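NUDIX hydrolase (Jonesia denitrificans, PDB 4KTB) possibly hydrolyses diadenosine tetraphosphate (Ap4A) asymmetrically, as a member of the Nudix hydrolase family. Local coordinates at the interface of chains A and B and the interface of chains A and C. Coordinates in Å, arbitrary orientation; residue numbers count along the deposited sequence, not the author numbering. Chains: chain A/B/C, Putative uncharacterized protein.

Three copies of one protein, from a deposited assembly of four, meet through two different two-fold interfaces. Contacts 1 and 2 are neighbouring patches of the A–B interface, with the centres of their C-alpha atoms about 7 Å apart; both use A:Phe118 and A:His132, and the chain B segment 81-85 runs from contact 2 into contact 1. Contact 3 joins chains A and C through helix 176-186, its centre about 21 Å from that of contact 1 and 25 Å from that of contact 2. Chain A thus offers separate surfaces to two partners, which could build a tetramer, though the structure alone does not show that it forms in solution.

Contact 1: the interface of chains A and B. Residues chain A 116, 118, 132, 134; chain B 83-85, 136.
A:Glu116 of strand 113-118 reaches across to B:Val85, which opens helix 85-97 in what reads as a degenerate Nudix box. B:Glu83 fits its first glutamate, but several later ones are replaced, and the structure alone does not show whether the motif remains catalytic. With CG beside the backbone N (chi1 -51°), the extended A:Glu116 carries its carboxylate to the helix start. There the backbone N of B:Val85 donates to OE2 of A:Glu116 a hydrogen bond of 3.1 Å, fairly straight at 164°. The N-H arrives on the syn side, 32° out of the carboxylate plane. A glutamate suits a helix start, whose dipole would be expected to favour its negative charge. The two side chains cross at about a right angle, and CG2 of B:Val85 lies 3.6 Å from the carboxylate carbon CD of A:Glu116. Shortened to alanine, position A:Glu116 would probably leave the B:Val85 N-H without this acceptor and open a gap beside its CG2 methyl. The same valine branch faces CG1 of A:Val134 at 4.1 Å, an apolar match. Beside them A:Phe118 meets the loop leading into the helix: the backbone N of B:Arg84 lies in plane at the ring's edge, and CZ of A:Phe118 is 4.0 Å from CG of B:Arg84.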
ATOM      1  N   GLU A 116       2.682  -9.252 -13.523  1.00  5.45           N
ATOM      2  CA  GLU A 116       3.231 -10.547 -13.821  1.00  5.54           C
ATOM      3  C   GLU A 116       3.108 -10.814 -15.306  1.00  6.15           C
ATOM      4  O   GLU A 116       2.072 -11.254 -15.789  1.00 10.48           O
ATOM      5  CB  GLU A 116       2.511 -11.584 -12.972  1.00  5.46           C
ATOM      6  CG  GLU A 116       2.504 -11.174 -11.509  1.00  6.47           C
ATOM      7  CD  GLU A 116       1.717 -12.103 -10.594  1.00 10.23           C
ATOM      8  OE1 GLU A 116       1.116 -11.594  -9.627  1.00 10.66           O
ATOM      9  OE2 GLU A 116       1.713 -13.334 -10.812  1.00  6.75           O
ATOM     10  N   PHE A 118       3.474 -12.800 -18.328  1.00 15.22           N
ATOM     11  CA  PHE A 118       3.570 -14.218 -18.668  1.00 16.88           C
ATOM     12  C   PHE A 118       4.052 -14.436 -20.088  1.00 17.22           C
ATOM     13  O   PHE A 118       3.802 -13.622 -20.971  1.00 21.32           O
ATOM     14  CB  PHE A 118       2.227 -14.922 -18.453  1.00 15.16           C
ATOM     15  CG  PHE A 118       2.114 -15.622 -17.118  1.00 17.59           C
ATOM     16  CD1 PHE A 118       2.234 -14.910 -15.927  1.00 14.79           C
ATOM     17  CD2 PHE A 118       1.883 -16.990 -17.048  1.00 21.46           C
ATOM     18  CE1 PHE A 118       2.137 -15.554 -14.674  1.00 16.70           C
ATOM     19  CE2 PHE A 118       1.786 -17.638 -15.798  1.00 22.39           C
ATOM     20  CZ  PHE A 118       1.911 -16.914 -14.615  1.00 18.33           C
ATOM     21  N   HIS A 132       9.031 -15.038 -18.371  1.00  8.08           N
ATOM     22  CA  HIS A 132       8.100 -14.820 -17.295  1.00  7.42           C
ATOM     23  C   HIS A 132       8.794 -13.824 -16.389  1.00 12.15           C
ATOM     24  O   HIS A 132       9.800 -14.161 -15.761  1.00  9.96           O
ATOM     25  CB  HIS A 132       7.841 -16.122 -16.550  1.00 10.80           C
ATOM     26  CG  HIS A 132       6.966 -15.987 -15.323  1.00  8.24           C
ATOM     27  ND1 HIS A 132       6.659 -17.050 -14.528  1.00  6.90           N
ATOM     28  CD2 HIS A 132       6.334 -14.905 -14.800  1.00  6.31           C
ATOM     29  CE1 HIS A 132       5.876 -16.639 -13.527  1.00  7.07           C
ATOM     30  NE2 HIS A 132       5.675 -15.354 -13.673  1.00  6.02           N
ATOM     31  N   VAL A 134       8.207 -11.155 -13.175  1.00 13.12           N
ATOM     32  CA  VAL A 134       7.405 -10.671 -12.073  1.00  8.94           C
ATOM     33  C   VAL A 134       7.953  -9.300 -11.712  1.00 11.22           C
ATOM     34  O   VAL A 134       9.074  -9.179 -11.221  1.00  4.51           O
ATOM     35  CB  VAL A 134       7.492 -11.619 -10.876  1.00  9.99           C
ATOM     36  CG1 VAL A 134       6.678 -11.087  -9.688  1.00 10.14           C
ATOM     37  CG2 VAL A 134       6.992 -12.998 -11.267  1.00  6.86           C
TER
ATOM     38  N   GLU B  83       3.963 -19.737 -12.839  1.00  7.65           N
ATOM     39  CA  GLU B  83       2.988 -19.768 -11.745  1.00  7.66           C
ATOM     40  C   GLU B  83       2.654 -18.344 -11.296  1.00  7.13           C
ATOM     41  O   GLU B  83       3.551 -17.505 -11.193  1.00  6.85           O
ATOM     42  CB  GLU B  83       3.547 -20.536 -10.545  1.00  8.13           C
ATOM     43  CG  GLU B  83       2.611 -20.615  -9.342  1.00  8.26           C
ATOM     44  CD  GLU B  83       3.287 -21.204  -8.104  1.00 11.69           C
ATOM     45  OE1 GLU B  83       4.491 -20.940  -7.883  1.00 11.75           O
ATOM     46  OE2 GLU B  83       2.616 -21.938  -7.341  1.00 11.56           O
ATOM     47  N   ARG B  84       1.383 -18.071 -10.998  1.00  8.25           N
ATOM     48  CA  ARG B  84       1.011 -16.777 -10.413  1.00  8.66           C
ATOM     49  C   ARG B  84       1.427 -16.673  -8.948  1.00  9.85           C
ATOM     50  O   ARG B  84       1.360 -17.649  -8.215  1.00  9.63           O
ATOM     51  CB  ARG B  84      -0.489 -16.526 -10.520  1.00  9.99           C
ATOM     52  CG  ARG B  84      -1.026 -16.619 -11.932  1.00 12.18           C
ATOM     53  CD  ARG B  84      -2.481 -16.126 -11.967  1.00 13.41           C
ATOM     54  NE  ARG B  84      -3.325 -16.834 -11.005  1.00 14.84           N
ATOM     55  CZ  ARG B  84      -4.573 -16.495 -10.696  1.00 17.90           C
ATOM     56  NH1 ARG B  84      -5.249 -17.211  -9.808  1.00 13.94           N
ATOM     57  NH2 ARG B  84      -5.151 -15.451 -11.283  1.00 19.43           N
ATOM     58  N   VAL B  85       1.889 -15.485  -8.551  1.00  8.05           N
ATOM     59  CA  VAL B  85       2.219 -15.186  -7.164  1.00  7.84           C
ATOM     60  C   VAL B  85       1.130 -15.581  -6.168  1.00  7.43           C
ATOM     61  O   VAL B  85       1.418 -16.140  -5.123  1.00  9.09           O
ATOM     62  CB  VAL B  85       2.515 -13.674  -6.988  1.00  7.63           C
ATOM     63  CG1 VAL B  85       2.789 -13.338  -5.523  1.00  5.25           C
ATOM     64  CG2 VAL B  85       3.695 -13.278  -7.847  1.00  7.62           C
ATOM     65  N   LEU B 136       8.083 -11.401  -2.044  1.00  8.94           N
ATOM     66  CA  LEU B 136       6.891 -10.569  -1.929  1.00 11.90           C
ATOM     67  C   LEU B 136       6.134 -10.982  -0.669  1.00  4.96           C
ATOM     68  O   LEU B 136       5.631 -12.094  -0.587  1.00 10.34           O
ATOM     69  CB  LEU B 136       5.985 -10.781  -3.134  1.00  5.32           C
ATOM     70  CG  LEU B 136       6.644 -10.738  -4.506  1.00  5.84           C
ATOM     71  CD1 LEU B 136       5.606 -10.881  -5.621  1.00  6.80           C
ATOM     72  CD2 LEU B 136       7.369  -9.464  -4.674  1.00  8.48           C
TER

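Contact 2: the interface of chains A and B. Residues chain A 34, 118-120, 123, 132; chain B 81-82.
B:His82 swings its CG away from the backbone N (chi1 -143°) and points its imidazole between A:Phe118, A:Pro119 and A:Thr120, whose OG1, beside its own backbone N, turns toward that ring. The threonine hydroxyl OG1 and NE2 of B:His82 form a 2.9 Å hydrogen bond, the oxygen lying in the imidazole plane at its edge; which group donates is not decided. A:Phe118 stands almost perpendicular to the histidine, with planes at 85° and centroids 4.7 Å apart, and its CD2 sits over one imidazole face toward the rim. Beyond the phenyl, CG1 of A:Val123 packs on one face of A:Phe118 and so backs it within chain A. A:Pro119 fills the CD2 side of the imidazole, its CG 3.5 Å from CD2 of B:His82, and runs antiparallel alongside B:Tyr81, whose phenol OH lies near the proline CG. The backbone of B:His82 is held too: its N donates to ND1 of A:His132 at 2.8 Å, from 23° out of that ring's plane. CB of A:His132 also packs 3.7 Å from CE1 of B:Tyr81. Histidine suits this place because a flat ring can pack against phenyl and proline while its nitrogen bonds the hydroxyl, docking the B loop on chain A at a possible dimer interface.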
ATOM      1  N   ARG A  34      15.475 -18.077 -18.860  1.00 25.45           N
ATOM      2  CA  ARG A  34      14.323 -17.448 -19.502  1.00 30.74           C
ATOM      3  C   ARG A  34      13.220 -18.462 -19.747  1.00 34.12           C
ATOM      4  O   ARG A  34      12.075 -18.094 -20.002  1.00 33.26           O
ATOM      5  CB  ARG A  34      14.721 -16.804 -20.837  1.00 36.76           C
ATOM      6  CG  ARG A  34      14.665 -15.274 -20.871  1.00 40.50           C
ATOM      7  CD  ARG A  34      14.874 -14.759 -22.288  1.00 43.98           C
ATOM      8  NE  ARG A  34      15.027 -13.306 -22.355  1.00 45.16           N
ATOM      9  CZ  ARG A  34      15.639 -12.665 -23.349  1.00 46.87           C
ATOM     10  NH1 ARG A  34      16.161 -13.348 -24.362  1.00 46.50           N
ATOM     11  NH2 ARG A  34      15.733 -11.342 -23.327  1.00 46.71           N
ATOM     12  N   PHE A 118       3.474 -12.800 -18.328  1.00 15.22           N
ATOM     13  CA  PHE A 118       3.570 -14.218 -18.668  1.00 16.88           C
ATOM     14  C   PHE A 118       4.052 -14.436 -20.088  1.00 17.22           C
ATOM     15  O   PHE A 118       3.802 -13.622 -20.971  1.00 21.32           O
ATOM     16  CB  PHE A 118       2.227 -14.922 -18.453  1.00 15.16           C
ATOM     17  CG  PHE A 118       2.114 -15.622 -17.118  1.00 17.59           C
ATOM     18  CD1 PHE A 118       2.234 -14.910 -15.927  1.00 14.79           C
ATOM     19  CD2 PHE A 118       1.883 -16.990 -17.048  1.00 21.46           C
ATOM     20  CE1 PHE A 118       2.137 -15.554 -14.674  1.00 16.70           C
ATOM     21  CE2 PHE A 118       1.786 -17.638 -15.798  1.00 22.39           C
ATOM     22  CZ  PHE A 118       1.911 -16.914 -14.615  1.00 18.33           C
ATOM     23  N   PRO A 119       4.750 -15.551 -20.315  1.00 15.25           N
ATOM     24  CA  PRO A 119       5.254 -15.854 -21.653  1.00 15.89           C
ATOM     25  C   PRO A 119       4.136 -16.380 -22.532  1.00 19.53           C
ATOM     26  O   PRO A 119       4.358 -16.650 -23.705  1.00 19.27           O
ATOM     27  CB  PRO A 119       6.271 -16.962 -21.397  1.00 14.78           C
ATOM     28  CG  PRO A 119       5.732 -17.660 -20.212  1.00 10.01           C
ATOM     29  CD  PRO A 119       5.118 -16.591 -19.343  1.00 12.61           C
ATOM     30  N   THR A 120       2.952 -16.546 -21.955  1.00 20.44           N
ATOM     31  CA  THR A 120       1.785 -16.932 -22.729  1.00 19.46           C
ATOM     32  C   THR A 120       0.816 -15.785 -22.644  1.00 21.49           C
ATOM     33  O   THR A 120       0.575 -15.276 -21.554  1.00 19.59           O
ATOM     34  CB  THR A 120       1.088 -18.156 -22.140  1.00 19.07           C
ATOM     35  OG1 THR A 120       2.015 -19.242 -22.030  1.00 21.63           O
ATOM     36  CG2 THR A 120      -0.074 -18.577 -23.025  1.00 20.47           C
ATOM     37  N   VAL A 123      -2.999 -15.152 -19.709  1.00 21.02           N
ATOM     38  CA  VAL A 123      -2.926 -15.725 -18.375  1.00 15.84           C
ATOM     39  C   VAL A 123      -3.051 -14.638 -17.324  1.00 13.88           C
ATOM     40  O   VAL A 123      -3.842 -14.737 -16.389  1.00 15.46           O
ATOM     41  CB  VAL A 123      -1.636 -16.522 -18.183  1.00 17.80           C
ATOM     42  CG1 VAL A 123      -1.586 -17.108 -16.787  1.00 17.95           C
ATOM     43  CG2 VAL A 123      -1.560 -17.641 -19.222  1.00 17.87           C
ATOM     44  N   HIS A 132       9.031 -15.038 -18.371  1.00  8.08           N
ATOM     45  CA  HIS A 132       8.100 -14.820 -17.295  1.00  7.42           C
ATOM     46  C   HIS A 132       8.794 -13.824 -16.389  1.00 12.15           C
ATOM     47  O   HIS A 132       9.800 -14.161 -15.761  1.00  9.96           O
ATOM     48  CB  HIS A 132       7.841 -16.122 -16.550  1.00 10.80           C
ATOM     49  CG  HIS A 132       6.966 -15.987 -15.323  1.00  8.24           C
ATOM     50  ND1 HIS A 132       6.659 -17.050 -14.528  1.00  6.90           N
ATOM     51  CD2 HIS A 132       6.334 -14.905 -14.800  1.00  6.31           C
ATOM     52  CE1 HIS A 132       5.876 -16.639 -13.527  1.00  7.07           C
ATOM     53  NE2 HIS A 132       5.675 -15.354 -13.673  1.00  6.02           N
TER
ATOM     54  N   TYR B  81       8.173 -21.193 -12.341  1.00  9.10           N
ATOM     55  CA  TYR B  81       8.056 -20.630 -13.672  1.00  8.54           C
ATOM     56  C   TYR B  81       6.618 -20.831 -14.116  1.00  8.30           C
ATOM     57  O   TYR B  81       6.028 -21.888 -13.889  1.00  9.65           O
ATOM     58  CB  TYR B  81       9.040 -21.320 -14.616  1.00 12.02           C
ATOM     59  CG  TYR B  81       8.892 -20.930 -16.072  1.00 10.78           C
ATOM     60  CD1 TYR B  81       9.361 -19.711 -16.530  1.00 12.62           C
ATOM     61  CD2 TYR B  81       8.283 -21.777 -16.982  1.00  8.88           C
ATOM     62  CE1 TYR B  81       9.234 -19.340 -17.851  1.00 10.90           C
ATOM     63  CE2 TYR B  81       8.149 -21.420 -18.322  1.00 10.83           C
ATOM     64  CZ  TYR B  81       8.629 -20.200 -18.747  1.00 11.05           C
ATOM     65  OH  TYR B  81       8.520 -19.826 -20.061  1.00 14.88           O
ATOM     66  N   HIS B  82       6.041 -19.783 -14.687  1.00  7.78           N
ATOM     67  CA  HIS B  82       4.679 -19.812 -15.199  1.00 12.14           C
ATOM     68  C   HIS B  82       3.612 -19.999 -14.102  1.00 14.36           C
ATOM     69  O   HIS B  82       2.483 -20.361 -14.411  1.00 16.42           O
ATOM     70  CB  HIS B  82       4.548 -20.878 -16.292  1.00 12.77           C
ATOM     71  CG  HIS B  82       3.638 -20.492 -17.414  1.00 13.02           C
ATOM     72  ND1 HIS B  82       2.265 -20.426 -17.274  1.00 15.47           N
ATOM     73  CD2 HIS B  82       3.893 -20.167 -18.704  1.00 10.53           C
ATOM     74  CE1 HIS B  82       1.722 -20.069 -18.421  1.00 13.43           C
ATOM     75  NE2 HIS B  82       2.688 -19.905 -19.310  1.00 13.47           N
TER
HETATM   76  O   HOH W   1       9.918 -17.986 -21.097  1.00 14.35           O

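Contact 3: the interface of chains A and C. Residues chain A 182, 185, 190; chain C 181-182, 185.
The methyl groups of A:Ala185 and C:Ala185 meet tip to tip near the two-fold axis, their CB atoms 3.5 Å apart. Alanine suits the centre of this contact, since its short side chain allows the two helices that carry it to come close together. Each methyl also approaches the backbone of the other helix: CB of A:Ala185 is 4.2 Å from CA of C:Gln182, and CB of C:Ala185 lies at the same distance from CA of A:Gln182. The glutamines flank this centre. A:Gln182 has CG beside its backbone N (chi1 -67°) and is extended beyond it, which carries the amide alongside the partner's helix end. Its NE2 makes a weak hydrogen bond of 3.4 Å to the backbone O of C:Ala185, bent to 134° at the hydrogen. In the twin arrangement NE2 of C:Gln182 is 3.8 Å from O of A:Ala185, so this link is unequal on the two sides. The flexible glutamine chain may let its planar amide adjust to such differences while offering an N-H to a helix-end carbonyl. Farther out, CD2 of A:Leu190 lies 4.3 Å from CB of C:Lys181, a loose apolar margin in which the lysine contributes the base of its aliphatic chain. This patch, whose persistence in solution the structure alone does not show, is formed mainly by helix 176-186 from each chain, the last helix of the fold, with A:Leu190 added from the C-terminal loop that follows it.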
ATOM      1  N   GLN A 182      -3.351   1.333 -13.972  1.00 10.15           N
ATOM      2  CA  GLN A 182      -3.209   0.999 -12.565  1.00 15.94           C
ATOM      3  C   GLN A 182      -2.385   2.059 -11.849  1.00 14.01           C
ATOM      4  O   GLN A 182      -2.673   2.404 -10.718  1.00 11.99           O
ATOM      5  CB  GLN A 182      -2.546  -0.372 -12.404  1.00 14.58           C
ATOM      6  CG  GLN A 182      -3.393  -1.524 -12.879  1.00 13.30           C
ATOM      7  CD  GLN A 182      -2.646  -2.837 -12.845  1.00 11.64           C
ATOM      8  OE1 GLN A 182      -2.186  -3.329 -13.876  1.00 11.73           O
ATOM      9  NE2 GLN A 182      -2.512  -3.411 -11.649  1.00 14.81           N
ATOM     10  N   ALA A 185      -4.519   5.110 -11.565  1.00 18.17           N
ATOM     11  CA  ALA A 185      -5.519   4.783 -10.565  1.00 11.42           C
ATOM     12  C   ALA A 185      -4.897   4.960  -9.182  1.00 11.28           C
ATOM     13  O   ALA A 185      -5.448   5.645  -8.342  1.00 11.31           O
ATOM     14  CB  ALA A 185      -6.022   3.378 -10.748  1.00 12.33           C
ATOM     15  N   LEU A 190      -6.667   8.553 -12.608  1.00 16.36           N
ATOM     16  CA  LEU A 190      -7.162   7.834 -13.778  1.00 18.67           C
ATOM     17  C   LEU A 190      -8.316   8.631 -14.388  1.00 16.22           C
ATOM     18  O   LEU A 190      -9.241   8.997 -13.681  1.00 16.80           O
ATOM     19  CB  LEU A 190      -7.639   6.439 -13.389  1.00 18.55           C
ATOM     20  CG  LEU A 190      -8.144   5.544 -14.519  1.00 20.29           C
ATOM     21  CD1 LEU A 190      -6.994   5.098 -15.427  1.00 16.14           C
ATOM     22  CD2 LEU A 190      -8.857   4.351 -13.914  1.00 21.84           C
TER
ATOM     23  N   LYS C 181     -13.421   1.867 -10.072  1.00 14.76           N
ATOM     24  CA  LYS C 181     -12.359   1.553 -11.016  1.00 14.36           C
ATOM     25  C   LYS C 181     -10.985   1.494 -10.354  1.00 15.87           C
ATOM     26  O   LYS C 181     -10.154   0.653 -10.703  1.00 19.86           O
ATOM     27  CB  LYS C 181     -12.368   2.543 -12.179  1.00 15.16           C
ATOM     28  CG  LYS C 181     -13.590   2.420 -13.095  1.00 20.33           C
ATOM     29  CD  LYS C 181     -13.351   3.132 -14.435  1.00 22.31           C
ATOM     30  CE  LYS C 181     -14.549   3.953 -14.867  1.00 23.54           C
ATOM     31  NZ  LYS C 181     -14.237   4.791 -16.065  1.00 25.41           N
ATOM     32  N   GLN C 182     -10.742   2.377  -9.397  1.00 14.82           N
ATOM     33  CA  GLN C 182      -9.487   2.337  -8.648  1.00 13.87           C
ATOM     34  C   GLN C 182      -9.387   1.086  -7.798  1.00 14.10           C
ATOM     35  O   GLN C 182      -8.295   0.565  -7.544  1.00 11.57           O
ATOM     36  CB  GLN C 182      -9.369   3.560  -7.747  1.00 16.25           C
ATOM     37  CG  GLN C 182      -9.385   4.877  -8.498  1.00 19.16           C
ATOM     38  CD  GLN C 182      -9.610   6.047  -7.571  1.00 20.60           C
ATOM     39  OE1 GLN C 182     -10.576   6.805  -7.718  1.00 21.27           O
ATOM     40  NE2 GLN C 182      -8.723   6.193  -6.595  1.00 19.50           N
ATOM     41  N   ALA C 185      -8.606  -1.672 -10.283  1.00 11.30           N
ATOM     42  CA  ALA C 185      -7.226  -1.494 -10.700  1.00 10.41           C
ATOM     43  C   ALA C 185      -6.305  -2.021  -9.599  1.00 17.41           C
ATOM     44  O   ALA C 185      -5.344  -2.724  -9.870  1.00 13.64           O
ATOM     45  CB  ALA C 185      -6.948  -0.034 -10.995  1.00 10.54           C
TER